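Local coordinates for flagellar biosynthesis protein FlhF (Bacillus subtilis, PDB 2PX0) that binds GTP as a homodimeric GTPase of the signal recognition particle family and is necessary for flagellar biosynthesis, at residues A138-T144 / A162-Y168. Numbering follows the deposited sequence.
Sequences AFITTDT and APLEVCY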
ATOM      1  N   ALA A 138      14.723 -23.032  -7.566  1.00 61.28           N
ATOM      2  CA  ALA A 138      14.296 -22.839  -8.944  1.00 59.72           C
ATOM      3  C   ALA A 138      13.286 -21.693  -8.929  1.00 58.48           C
ATOM      4  O   ALA A 138      12.697 -21.397  -7.890  1.00 57.65           O
ATOM      5  CB  ALA A 138      13.648 -24.101  -9.475  1.00 59.84           C
ATOM      6  N   PHE A 139      13.094 -21.046 -10.072  1.00 56.27           N
ATOM      7  CA  PHE A 139      12.147 -19.944 -10.168  1.00 53.34           C
ATOM      8  C   PHE A 139      11.165 -20.164 -11.294  1.00 52.83           C
ATOM      9  O   PHE A 139      11.379 -21.005 -12.155  1.00 52.56           O
ATOM     10  CB  PHE A 139      12.884 -18.636 -10.399  1.00 51.77           C
ATOM     11  CG  PHE A 139      13.451 -18.041  -9.158  1.00 53.25           C
ATOM     12  CD1 PHE A 139      12.615 -17.452  -8.209  1.00 55.54           C
ATOM     13  CD2 PHE A 139      14.821 -18.034  -8.940  1.00 53.14           C
ATOM     14  CE1 PHE A 139      13.139 -16.859  -7.053  1.00 54.75           C
ATOM     15  CE2 PHE A 139      15.357 -17.446  -7.791  1.00 54.09           C
ATOM     16  CZ  PHE A 139      14.515 -16.856  -6.845  1.00 54.30           C
ATOM     17  N   ILE A 140      10.081 -19.403 -11.267  1.00 53.66           N
ATOM     18  CA  ILE A 140       9.039 -19.463 -12.287  1.00 53.34           C
ATOM     19  C   ILE A 140       8.253 -18.179 -12.171  1.00 54.00           C
ATOM     20  O   ILE A 140       7.933 -17.745 -11.069  1.00 54.73           O
ATOM     21  CB  ILE A 140       8.034 -20.607 -12.040  1.00 53.78           C
ATOM     22  CG1 ILE A 140       8.694 -21.968 -12.257  1.00 52.88           C
ATOM     23  CG2 ILE A 140       6.824 -20.433 -12.950  1.00 52.34           C
ATOM     24  CD1 ILE A 140       7.736 -23.125 -12.087  1.00 53.00           C
ATOM     25  N   THR A 141       7.935 -17.561 -13.296  1.00 55.93           N
ATOM     26  CA  THR A 141       7.152 -16.339 -13.239  1.00 58.21           C
ATOM     27  C   THR A 141       5.848 -16.502 -14.000  1.00 59.43           C
ATOM     28  O   THR A 141       5.722 -17.343 -14.894  1.00 61.06           O
ATOM     29  CB  THR A 141       7.882 -15.153 -13.842  1.00 58.42           C
ATOM     30  OG1 THR A 141       9.214 -15.096 -13.325  1.00 60.35           O
ATOM     31  CG2 THR A 141       7.145 -13.874 -13.490  1.00 58.51           C
ATOM     32  N   THR A 142       4.877 -15.687 -13.630  1.00 59.62           N
ATOM     33  CA  THR A 142       3.576 -15.692 -14.265  1.00 59.96           C
ATOM     34  C   THR A 142       3.329 -14.240 -14.569  1.00 61.94           C
ATOM     35  O   THR A 142       2.403 -13.892 -15.303  1.00 62.79           O
ATOM     36  CB  THR A 142       2.501 -16.214 -13.309  1.00 58.05           C
ATOM     37  OG1 THR A 142       2.559 -17.636 -13.293  1.00 60.17           O
ATOM     38  CG2 THR A 142       1.114 -15.785 -13.733  1.00 58.69           C
ATOM     39  N   ASP A 143       4.181 -13.384 -14.013  1.00 63.08           N
ATOM     40  CA  ASP A 143       4.010 -11.964 -14.230  1.00 65.63           C
ATOM     41  C   ASP A 143       4.407 -11.550 -15.632  1.00 67.86           C
ATOM     42  O   ASP A 143       5.528 -11.082 -15.868  1.00 68.68           O
ATOM     43  CB  ASP A 143       4.796 -11.148 -13.213  1.00 63.58           C
ATOM     44  CG  ASP A 143       4.490  -9.675 -13.313  1.00 61.94           C
ATOM     45  OD1 ASP A 143       4.675  -9.108 -14.406  1.00 61.10           O
ATOM     46  OD2 ASP A 143       4.053  -9.083 -12.309  1.00 62.95           O
ATOM     47  N   THR A 144       3.473 -11.733 -16.559  1.00 69.87           N
ATOM     48  CA  THR A 144       3.683 -11.367 -17.948  1.00 71.95           C
ATOM     49  C   THR A 144       3.193  -9.939 -18.116  1.00 72.00           C
ATOM     50  O   THR A 144       3.641  -9.215 -19.008  1.00 71.11           O
ATOM     51  CB  THR A 144       2.886 -12.279 -18.880  1.00 73.98           C
ATOM     52  OG1 THR A 144       3.486 -13.580 -18.892  1.00 77.08           O
ATOM     53  CG2 THR A 144       2.856 -11.707 -20.298  1.00 75.89           C
ATOM     54  N   ALA A 162      20.392 -19.414 -10.393  1.00 71.66           N
ATOM     55  CA  ALA A 162      19.301 -20.384 -10.389  1.00 70.23           C
ATOM     56  C   ALA A 162      18.485 -20.268 -11.676  1.00 69.32           C
ATOM     57  O   ALA A 162      18.534 -19.251 -12.368  1.00 69.69           O
ATOM     58  CB  ALA A 162      18.403 -20.151  -9.169  1.00 70.34           C
ATOM     59  N   PRO A 163      17.726 -21.320 -12.014  1.00 68.29           N
ATOM     60  CA  PRO A 163      16.894 -21.349 -13.220  1.00 67.20           C
ATOM     61  C   PRO A 163      15.553 -20.631 -13.085  1.00 66.53           C
ATOM     62  O   PRO A 163      14.959 -20.591 -12.010  1.00 67.58           O
ATOM     63  CB  PRO A 163      16.722 -22.841 -13.472  1.00 66.84           C
ATOM     64  CG  PRO A 163      16.677 -23.399 -12.090  1.00 67.63           C
ATOM     65  CD  PRO A 163      17.791 -22.652 -11.386  1.00 68.57           C
ATOM     66  N   LEU A 164      15.079 -20.070 -14.190  1.00 65.86           N
ATOM     67  CA  LEU A 164      13.805 -19.364 -14.216  1.00 64.76           C
ATOM     68  C   LEU A 164      13.088 -19.645 -15.536  1.00 64.53           C
ATOM     69  O   LEU A 164      13.723 -19.714 -16.592  1.00 64.09           O
ATOM     70  CB  LEU A 164      14.040 -17.863 -14.057  1.00 64.51           C
ATOM     71  CG  LEU A 164      12.817 -16.942 -14.028  1.00 64.95           C
ATOM     72  CD1 LEU A 164      13.257 -15.577 -13.553  1.00 66.19           C
ATOM     73  CD2 LEU A 164      12.176 -16.839 -15.402  1.00 64.32           C
ATOM     74  N   GLU A 165      11.769 -19.804 -15.467  1.00 63.98           N
ATOM     75  CA  GLU A 165      10.961 -20.074 -16.647  1.00 65.13           C
ATOM     76  C   GLU A 165       9.719 -19.194 -16.675  1.00 65.40           C
ATOM     77  O   GLU A 165       8.891 -19.269 -15.775  1.00 66.96           O
ATOM     78  CB  GLU A 165      10.516 -21.535 -16.662  1.00 65.97           C
ATOM     79  CG  GLU A 165      11.638 -22.557 -16.753  1.00 71.20           C
ATOM     80  CD  GLU A 165      12.373 -22.523 -18.089  1.00 75.43           C
ATOM     81  OE1 GLU A 165      11.695 -22.312 -19.128  1.00 77.27           O
ATOM     82  OE2 GLU A 165      13.618 -22.721 -18.095  1.00 73.83           O
ATOM     83  N   VAL A 166       9.586 -18.365 -17.704  1.00 65.20           N
ATOM     84  CA  VAL A 166       8.410 -17.510 -17.833  1.00 65.56           C
ATOM     85  C   VAL A 166       7.248 -18.362 -18.349  1.00 67.03           C
ATOM     86  O   VAL A 166       7.463 -19.349 -19.055  1.00 66.59           O
ATOM     87  CB  VAL A 166       8.663 -16.360 -18.828  1.00 65.00           C
ATOM     88  CG1 VAL A 166       7.370 -15.624 -19.123  1.00 64.83           C
ATOM     89  CG2 VAL A 166       9.685 -15.398 -18.250  1.00 65.41           C
ATOM     90  N   CYS A 167       6.021 -17.984 -18.000  1.00 67.81           N
ATOM     91  CA  CYS A 167       4.857 -18.735 -18.449  1.00 68.11           C
ATOM     92  C   CYS A 167       3.681 -17.830 -18.799  1.00 69.82           C
ATOM     93  O   CYS A 167       3.284 -16.979 -17.997  1.00 69.89           O
ATOM     94  CB  CYS A 167       4.446 -19.728 -17.370  1.00 67.30           C
ATOM     95  SG  CYS A 167       5.802 -20.778 -16.820  1.00 67.54           S
ATOM     96  N   TYR A 168       3.132 -18.012 -20.001  1.00 70.95           N
ATOM     97  CA  TYR A 168       1.985 -17.222 -20.454  1.00 71.05           C
ATOM     98  C   TYR A 168       0.693 -18.037 -20.381  1.00 73.15           C
ATOM     99  O   TYR A 168      -0.398 -17.473 -20.294  1.00 74.90           O
ATOM    100  CB  TYR A 168       2.189 -16.738 -21.892  1.00 66.84           C
ATOM    101  CG  TYR A 168       3.301 -15.738 -22.061  1.00 62.92           C
ATOM    102  CD1 TYR A 168       4.610 -16.053 -21.698  1.00 61.50           C
ATOM    103  CD2 TYR A 168       3.048 -14.468 -22.589  1.00 60.62           C
ATOM    104  CE1 TYR A 168       5.643 -15.127 -21.857  1.00 60.12           C
ATOM    105  CE2 TYR A 168       4.079 -13.530 -22.750  1.00 57.67           C
ATOM    106  CZ  TYR A 168       5.373 -13.868 -22.383  1.00 57.16           C
ATOM    107  OH  TYR A 168       6.405 -12.968 -22.533  1.00 49.82           O
TER
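The outermost strand of a parallel sheet still has one backbone edge to satisfy, and an extended loop running the same way can meet that need without becoming a regular strand. Here residues 162-168 follow 138-144 with end-to-end directions 32° apart, and the backbone bonds are uneven. Phe139 N donates to Pro163 O (2.7 Å) and Thr141 N to Glu165 O (3.2 Å), whereas the return bond from Cys167 N to Thr141 O (3.2 Å) is weak and bent. Between the first two bonds, Leu164 CA makes a CA-H...O contact with Phe139 O (3.6 Å). Strand 137-141 borders the parallel sheet of the P-loop GTPase domain; on its other edge the backbone of Ile140 hydrogen-bonds to those of Phe187 and Asp189 in strand 185-189, so the loop, which links helices 149-157 and 170-179, prolongs the sheet's bonding outward. Side chains fill both faces. Phe139 CB packs on Leu164 CB (3.9 Å), and Thr141 OG1 lies 4.0 Å from Leu164 CD2, on the face covered by helix 149-157, whose Leu153 touches both Thr141 and Leu164. On the opposite face, Ile140 CG2 meets Cys167 SG at 4.0 Å, and Phe173 of helix 170-179 touches both residues. Past the strand, Asp143 centres an inverse gamma turn and touches the bound GMPPNP, while Thr144 swings back toward the loop, its CG2 3.3 Å from Tyr168 CE2 and its hydroxyl over one face of that ring.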